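Local coordinates for O-methyltransferase family 2 (Planctopirus limnophila, PDB 5I2H), which probably transfers a methyl group from S-adenosyl-L-methionine to a hydroxyl oxygen of a small acceptor molecule and works as a dimer, here in complex with the flavone apigenin, at the interface of chains A and B. Sequence-based numbering; all coordinates share one arbitrary frame. Chains: chain A/B, O-methyltransferase family 2.

Contact 1: the interface of chains A and B. Residues chain A 20-21, 24-25, 164-165, 168, 317; chain B 106, 109-110.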
# COMPACT_ATOMS: atom_id res chain seq x y z
N ILE A 20 8.35 5.81 5.13
CA ILE A 20 8.79 5.02 3.97
C ILE A 20 8.50 3.54 4.21
O ILE A 20 8.08 2.83 3.30
CB ILE A 20 10.28 5.28 3.67
CG1 ILE A 20 10.47 6.71 3.14
CG2 ILE A 20 10.81 4.22 2.68
CD1 ILE A 20 11.93 7.18 3.13
N PHE A 21 8.76 3.05 5.43
CA PHE A 21 8.43 1.65 5.74
C PHE A 21 6.95 1.40 5.57
O PHE A 21 6.53 0.36 5.04
CB PHE A 21 8.85 1.31 7.19
CG PHE A 21 10.33 1.07 7.36
CD1 PHE A 21 10.94 -0.07 6.82
CD2 PHE A 21 11.10 1.93 8.08
CE1 PHE A 21 12.31 -0.30 6.97
CE2 PHE A 21 12.50 1.69 8.24
CZ PHE A 21 13.09 0.59 7.67
N PHE A 24 6.02 1.17 2.00
CA PHE A 24 6.59 -0.04 1.44
C PHE A 24 5.73 -1.28 1.69
O PHE A 24 5.82 -2.24 0.91
CB PHE A 24 8.01 -0.21 2.01
CG PHE A 24 8.73 -1.43 1.50
CD1 PHE A 24 9.10 -1.51 0.17
CD2 PHE A 24 9.09 -2.44 2.37
CE1 PHE A 24 9.79 -2.62 -0.31
CE2 PHE A 24 9.79 -3.56 1.91
CZ PHE A 24 10.14 -3.64 0.55
N ARG A 25 4.90 -1.28 2.76
CA ARG A 25 4.05 -2.46 3.02
C ARG A 25 2.78 -2.49 2.20
O ARG A 25 1.94 -3.36 2.45
CB ARG A 25 3.59 -2.53 4.47
CG ARG A 25 4.54 -2.06 5.45
CD ARG A 25 5.53 -3.08 5.73
NE ARG A 25 6.41 -2.64 6.81
CZ ARG A 25 7.63 -3.13 6.94
NH1 ARG A 25 8.41 -2.72 7.92
NH2 ARG A 25 8.07 -4.03 6.04
N SER A 164 20.65 -5.51 4.81
CA SER A 164 19.37 -4.87 4.52
C SER A 164 18.63 -4.49 5.79
O SER A 164 18.09 -3.38 5.90
CB SER A 164 18.51 -5.79 3.66
OG SER A 164 19.19 -6.01 2.42
N LEU A 165 18.57 -5.39 6.76
CA LEU A 165 17.97 -5.01 8.04
C LEU A 165 18.81 -3.98 8.80
O LEU A 165 18.28 -3.27 9.66
CB LEU A 165 17.74 -6.25 8.91
CG LEU A 165 16.89 -7.34 8.24
CD1 LEU A 165 16.46 -8.43 9.21
CD2 LEU A 165 15.67 -6.80 7.51
N ARG A 168 17.55 -0.29 8.90
CA ARG A 168 16.57 0.05 9.92
C ARG A 168 17.24 0.25 11.28
O ARG A 168 16.94 1.21 11.99
CB ARG A 168 15.46 -1.02 10.03
CG ARG A 168 14.44 -0.65 11.14
CD ARG A 168 13.25 -1.61 11.20
NE ARG A 168 13.72 -2.99 11.47
CZ ARG A 168 13.08 -4.09 11.10
NH1 ARG A 168 11.92 -3.99 10.44
NH2 ARG A 168 13.60 -5.29 11.39
N TYR A 317 2.62 -4.96 8.21
CA TYR A 317 3.94 -5.52 8.51
C TYR A 317 3.80 -6.93 9.06
O TYR A 317 4.61 -7.82 8.73
CB TYR A 317 4.65 -4.58 9.48
CG TYR A 317 6.03 -5.02 9.88
CD1 TYR A 317 6.88 -5.63 8.98
CD2 TYR A 317 6.48 -4.78 11.16
CE1 TYR A 317 8.16 -6.01 9.36
CE2 TYR A 317 7.75 -5.16 11.55
CZ TYR A 317 8.57 -5.79 10.65
OH TYR A 317 9.84 -6.14 11.04
N VAL B 106 17.87 3.18 3.99
CA VAL B 106 17.19 1.90 4.06
C VAL B 106 16.99 1.32 2.66
O VAL B 106 16.08 0.54 2.42
CB VAL B 106 15.86 2.01 4.83
CG1 VAL B 106 16.13 2.49 6.29
CG2 VAL B 106 14.86 2.94 4.11
N TYR B 109 16.80 -2.43 2.51
CA TYR B 109 15.53 -2.98 2.96
C TYR B 109 14.48 -2.89 1.85
O TYR B 109 13.76 -3.87 1.57
CB TYR B 109 15.06 -2.23 4.21
CG TYR B 109 13.92 -2.89 4.94
CD1 TYR B 109 12.60 -2.69 4.54
CD2 TYR B 109 14.15 -3.71 6.03
CE1 TYR B 109 11.53 -3.31 5.22
CE2 TYR B 109 13.13 -4.31 6.71
CZ TYR B 109 11.81 -4.13 6.29
OH TYR B 109 10.80 -4.77 7.00
N ILE B 110 14.38 -1.73 1.20
CA ILE B 110 13.45 -1.60 0.06
C ILE B 110 13.79 -2.61 -1.04
O ILE B 110 12.89 -3.16 -1.68
CB ILE B 110 13.46 -0.16 -0.48
CG1 ILE B 110 13.09 0.84 0.62
CG2 ILE B 110 12.55 -0.03 -1.73
CD1 ILE B 110 11.75 0.65 1.22

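Contact 2: the interface of chains A and B. Residues chain A 17, 21, 167-168, 170-171; chain B 97, 103-106.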
# COMPACT_ATOMS: atom_id res chain seq x y z
N VAL A 17 12.41 8.01 9.12
CA VAL A 17 12.23 7.11 7.98
C VAL A 17 10.90 6.36 8.04
O VAL A 17 10.49 5.75 7.04
CB VAL A 17 13.41 6.12 7.93
CG1 VAL A 17 13.33 5.14 9.12
CG2 VAL A 17 13.46 5.35 6.58
N PHE A 21 8.76 3.05 5.43
CA PHE A 21 8.43 1.65 5.74
C PHE A 21 6.95 1.40 5.57
O PHE A 21 6.53 0.36 5.04
CB PHE A 21 8.85 1.31 7.19
CG PHE A 21 10.33 1.07 7.36
CD1 PHE A 21 10.94 -0.07 6.82
CD2 PHE A 21 11.10 1.93 8.08
CE1 PHE A 21 12.31 -0.30 6.97
CE2 PHE A 21 12.50 1.69 8.24
CZ PHE A 21 13.09 0.59 7.67
N GLY A 167 20.01 -1.19 7.84
CA GLY A 167 19.57 0.19 7.61
C GLY A 167 18.49 0.61 8.59
O GLY A 167 18.51 1.74 9.11
N ARG A 168 17.55 -0.29 8.90
CA ARG A 168 16.57 0.05 9.92
C ARG A 168 17.24 0.25 11.28
O ARG A 168 16.94 1.21 11.99
CB ARG A 168 15.46 -1.02 10.03
CG ARG A 168 14.44 -0.65 11.14
CD ARG A 168 13.25 -1.61 11.20
NE ARG A 168 13.72 -2.99 11.47
CZ ARG A 168 13.08 -4.09 11.10
NH1 ARG A 168 11.92 -3.99 10.44
NH2 ARG A 168 13.60 -5.29 11.39
N TRP A 170 20.29 1.27 11.97
CA TRP A 170 20.99 2.55 12.10
C TRP A 170 20.01 3.69 12.37
O TRP A 170 20.36 4.68 13.01
CB TRP A 170 21.82 2.89 10.86
CG TRP A 170 23.01 2.00 10.63
CD1 TRP A 170 23.23 1.19 9.54
CD2 TRP A 170 24.17 1.84 11.49
NE1 TRP A 170 24.41 0.51 9.69
CE2 TRP A 170 25.02 0.90 10.86
CE3 TRP A 170 24.56 2.38 12.74
CZ2 TRP A 170 26.25 0.50 11.43
CZ3 TRP A 170 25.78 2.00 13.28
CH2 TRP A 170 26.60 1.06 12.64
N ASN A 171 18.77 3.57 11.88
CA ASN A 171 17.78 4.60 12.14
C ASN A 171 17.19 4.52 13.54
O ASN A 171 16.76 5.55 14.07
CB ASN A 171 16.64 4.54 11.13
CG ASN A 171 17.01 5.20 9.82
OD1 ASN A 171 16.83 6.42 9.66
ND2 ASN A 171 17.59 4.42 8.87
N HIS B 97 17.37 8.74 3.38
CA HIS B 97 17.04 7.33 3.56
C HIS B 97 17.03 6.51 2.29
O HIS B 97 16.93 5.29 2.38
CB HIS B 97 15.67 7.21 4.26
CG HIS B 97 15.60 8.01 5.52
ND1 HIS B 97 16.40 7.74 6.61
CD2 HIS B 97 14.82 9.07 5.88
CE1 HIS B 97 16.16 8.63 7.55
NE2 HIS B 97 15.19 9.43 7.14
N PRO B 103 24.32 7.29 5.80
CA PRO B 103 24.41 6.37 6.94
C PRO B 103 23.02 5.97 7.46
O PRO B 103 22.91 4.95 8.15
CB PRO B 103 25.22 7.16 7.97
CG PRO B 103 25.05 8.59 7.59
CD PRO B 103 24.93 8.61 6.08
N PHE B 104 21.97 6.70 7.09
CA PHE B 104 20.61 6.31 7.47
C PHE B 104 19.81 5.73 6.31
O PHE B 104 18.56 5.67 6.36
CB PHE B 104 19.88 7.49 8.10
CG PHE B 104 20.58 8.00 9.31
CD1 PHE B 104 20.57 7.25 10.47
CD2 PHE B 104 21.28 9.22 9.29
CE1 PHE B 104 21.23 7.71 11.63
CE2 PHE B 104 21.95 9.69 10.42
CZ PHE B 104 21.92 8.94 11.60
N SER B 105 20.50 5.24 5.28
CA SER B 105 19.82 4.60 4.15
C SER B 105 19.05 3.35 4.57
O SER B 105 19.55 2.51 5.32
CB SER B 105 20.84 4.20 3.08
OG SER B 105 20.15 3.59 2.00
N VAL B 106 17.87 3.18 3.99
CA VAL B 106 17.19 1.90 4.06
C VAL B 106 16.99 1.32 2.66
O VAL B 106 16.08 0.54 2.42
CB VAL B 106 15.86 2.01 4.83
CG1 VAL B 106 16.13 2.49 6.29
CG2 VAL B 106 14.86 2.94 4.11

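Contact 3: the interface of chains A and B. Residues chain A 14-17, 20, 171; chain B 92-93, 96-97.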
# COMPACT_ATOMS: atom_id res chain seq x y z
N PRO A 14 18.37 12.58 10.94
CA PRO A 14 17.86 13.96 10.74
C PRO A 14 16.41 14.01 10.30
O PRO A 14 15.78 15.06 10.45
CB PRO A 14 18.79 14.52 9.66
CG PRO A 14 19.22 13.32 8.90
CD PRO A 14 19.39 12.22 9.94
N THR A 15 15.86 12.92 9.77
CA THR A 15 14.44 12.80 9.47
C THR A 15 13.99 11.43 9.95
O THR A 15 14.82 10.56 10.23
CB THR A 15 14.16 12.93 7.96
OG1 THR A 15 15.10 12.12 7.22
CG2 THR A 15 14.30 14.39 7.51
N ASP A 16 12.68 11.24 10.00
CA ASP A 16 12.08 10.00 10.48
C ASP A 16 11.73 9.15 9.26
O ASP A 16 10.85 9.51 8.48
CB ASP A 16 10.85 10.31 11.31
CG ASP A 16 10.21 9.08 11.93
OD1 ASP A 16 10.65 7.96 11.67
OD2 ASP A 16 9.26 9.24 12.72
N VAL A 17 12.41 8.01 9.12
CA VAL A 17 12.23 7.11 7.98
C VAL A 17 10.90 6.36 8.04
O VAL A 17 10.49 5.75 7.04
CB VAL A 17 13.41 6.12 7.93
CG1 VAL A 17 13.33 5.14 9.12
CG2 VAL A 17 13.46 5.35 6.58
N ILE A 20 8.35 5.81 5.13
CA ILE A 20 8.79 5.02 3.97
C ILE A 20 8.50 3.54 4.21
O ILE A 20 8.08 2.83 3.30
CB ILE A 20 10.28 5.28 3.67
CG1 ILE A 20 10.47 6.71 3.14
CG2 ILE A 20 10.81 4.22 2.68
CD1 ILE A 20 11.93 7.18 3.13
N ASN A 171 18.77 3.57 11.88
CA ASN A 171 17.78 4.60 12.14
C ASN A 171 17.19 4.52 13.54
O ASN A 171 16.76 5.55 14.07
CB ASN A 171 16.64 4.54 11.13
CG ASN A 171 17.01 5.20 9.82
OD1 ASN A 171 16.83 6.42 9.66
ND2 ASN A 171 17.59 4.42 8.87
N PRO B 92 14.57 16.01 1.67
CA PRO B 92 15.47 15.49 2.72
C PRO B 92 15.15 14.06 3.12
O PRO B 92 16.07 13.25 3.31
CB PRO B 92 15.26 16.50 3.88
CG PRO B 92 14.95 17.78 3.16
CD PRO B 92 14.07 17.37 1.99
N LEU B 93 13.86 13.70 3.20
CA LEU B 93 13.48 12.33 3.52
C LEU B 93 14.14 11.34 2.56
O LEU B 93 14.76 10.35 3.00
CB LEU B 93 11.97 12.22 3.45
CG LEU B 93 11.42 10.89 3.94
CD1 LEU B 93 11.62 10.83 5.45
CD2 LEU B 93 9.94 10.81 3.60
N ASN B 96 18.11 11.40 2.85
CA ASN B 96 18.60 10.74 4.05
C ASN B 96 18.41 9.23 4.03
O ASN B 96 19.20 8.49 4.65
CB ASN B 96 17.91 11.34 5.27
CG ASN B 96 18.33 12.79 5.51
OD1 ASN B 96 19.47 13.17 5.18
ND2 ASN B 96 17.44 13.60 6.09
N HIS B 97 17.37 8.74 3.38
CA HIS B 97 17.04 7.33 3.56
C HIS B 97 17.03 6.51 2.29
O HIS B 97 16.93 5.29 2.38
CB HIS B 97 15.67 7.21 4.26
CG HIS B 97 15.60 8.01 5.52
ND1 HIS B 97 16.40 7.74 6.61
CD2 HIS B 97 14.82 9.07 5.88
CE1 HIS B 97 16.16 8.63 7.55
NE2 HIS B 97 15.19 9.43 7.14

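Contact 1: the interface of chains A and B
B:Tyr109 of helix 107-110 reaches into chain A between helices 18-24 and 154-179, a partner-inserted aromatic at the dimer contact of this class II, SAM-dependent O-methyltransferase. CG anti to the backbone N (chi1 -168°) carries the ring out toward A:Phe21 and A:Arg25. Its CB lies 3.7 Å from the carbonyl O of A:Ser164. Further out, CD1 meets CE1 of A:Phe21 at 3.4 Å; the phenylalanine stands edge-on over one face of the tyrosine, the two planes 83° apart. A:Leu165 CD2 lies 3.6 Å from CE2 of B:Tyr109, while B:Tyr109 CE1 lies 3.7 Å from A:Phe24 CE2. At the tip, the phenol OH sits in the guanidinium plane of A:Arg25 and accepts from both terminal nitrogens, NH2 at 3.0 Å (156° at H) and NH1 at 3.3 Å. A:Tyr317 lies against one face of that guanidinium, which should restrict rotation of the group; the A:Tyr317 OH receives a hydrogen bond from A:Arg168 NH1. A:Leu165, A:Arg168 and A:Tyr317 also line the apigenin pocket, which puts the partner's tyrosine beside the ligand site. Nearer the backbone, B:Ile110 lays CD1 over the face of A:Phe24, 3.9 Å from the ring centroid, and B:Val106 CG1 packs against A:Phe21 CZ.

Contact 2: the interface of chains A and B
The loop of chain B that leads into helix 107-110 lies across helix 154-179 of chain A, part of the dimer contact of this O-methyltransferase. A:Asn171 faces the loop with its amide: ND2 donates to the backbone O of B:Phe104 at 3.0 Å, almost straight at 177°, and to O of A:Gly167, one helical turn earlier, at 2.8 Å. Both acceptors lie close to the amide plane, so the pair of bonds holds that group against rotation. The B:Phe104 carbonyl is gripped twice, since ND1 of B:His97 donates to it at 3.0 Å from the face opposite A:Asn171, each donor standing above the carbonyl plane. The histidine bond lies in the ring plane and should fix the ring's rotation; A:Val17 CB sits over one face, 3.6 Å from the centroid. A:Val17 CG2, anti to its backbone N, reaches both the ring and CG2 of B:Val106, the latter at 3.7 Å. An alanine in place of B:His97 would probably leave the B:Phe104 carbonyl without its donor from within the chain and open a gap beneath A:Val17. Farther along, the edge of the B:Phe104 ring meets the carbonyl O of A:Trp170 in plane, and CA of A:Gly167, which has no side chain, lies close against B:Ser105 O. The site holds the partner's loop against the long helix and is likely to help set the course of the chain into helix 107-110.

Contact 3: the interface of chains A and B
A:Thr15, in the N-terminal segment ahead of helix 18-24, meets the end of helix 92-97 of chain B through its hydroxyl, at the edge of the dimer contact. OG1 lies between the backbone N and the carbonyl carbon (chi1 46°), which turns it toward chain B. It pairs with NE2 of B:His97 at 2.7 Å, a hydrogen bond whose direction the coordinates do not settle, and accepts from ND2 of B:Asn96 at 3.0 Å, fairly straight at 160° and near the amide plane. Two neighbouring side chains of one helix end thus hold a single oxygen. The tight part centres on the B:His97 ring, which is sandwiched: CB of its neighbour B:Asn96 lies over one face, 3.8 Å above the plane, and A:Val17 covers the opposite face. A:Pro14 lays CG obliquely against the B:Asn96 amide, 3.5 Å from its CG. Close by, A:Ile20 and B:Leu93 meet tip to tip, CD1 to CG at 3.8 Å, and B:Leu93 CD1 rests 3.4 Å from the backbone O of A:Asp16. By contrast, B:Pro92 and A:Asp16 are little buried by the partner chain. The A:Asp16 carboxylate does not touch the histidine; OD1 stays 6.6 Å from B:His97 NE2, although its charge might still influence that ring. The site ties the N-terminal segment of one subunit to helix 92-97 of the other and is likely to add to the stability of the dimer.

Contacts 1, 2 and 3 are neighbouring patches of one two-fold interface. The C-alpha centres of contacts 1 and 2 lie about 8 Å apart, those of contacts 2 and 3 about 7 Å, and those of contacts 1 and 3 about 12 Å. A:Phe21, A:Arg168 and B:Val106 belong to both contact 1 and contact 2; A:Val17, A:Asn171 and B:His97 join contact 2 to contact 3, and A:Ile20 links contact 3 with contact 1. Helices 18-24 and 154-179 recur throughout, receiving the other subunit; contact 1 also adjoins the apigenin pocket, though the structure alone shows no coupling. Symmetry repeats each patch with the chains exchanged.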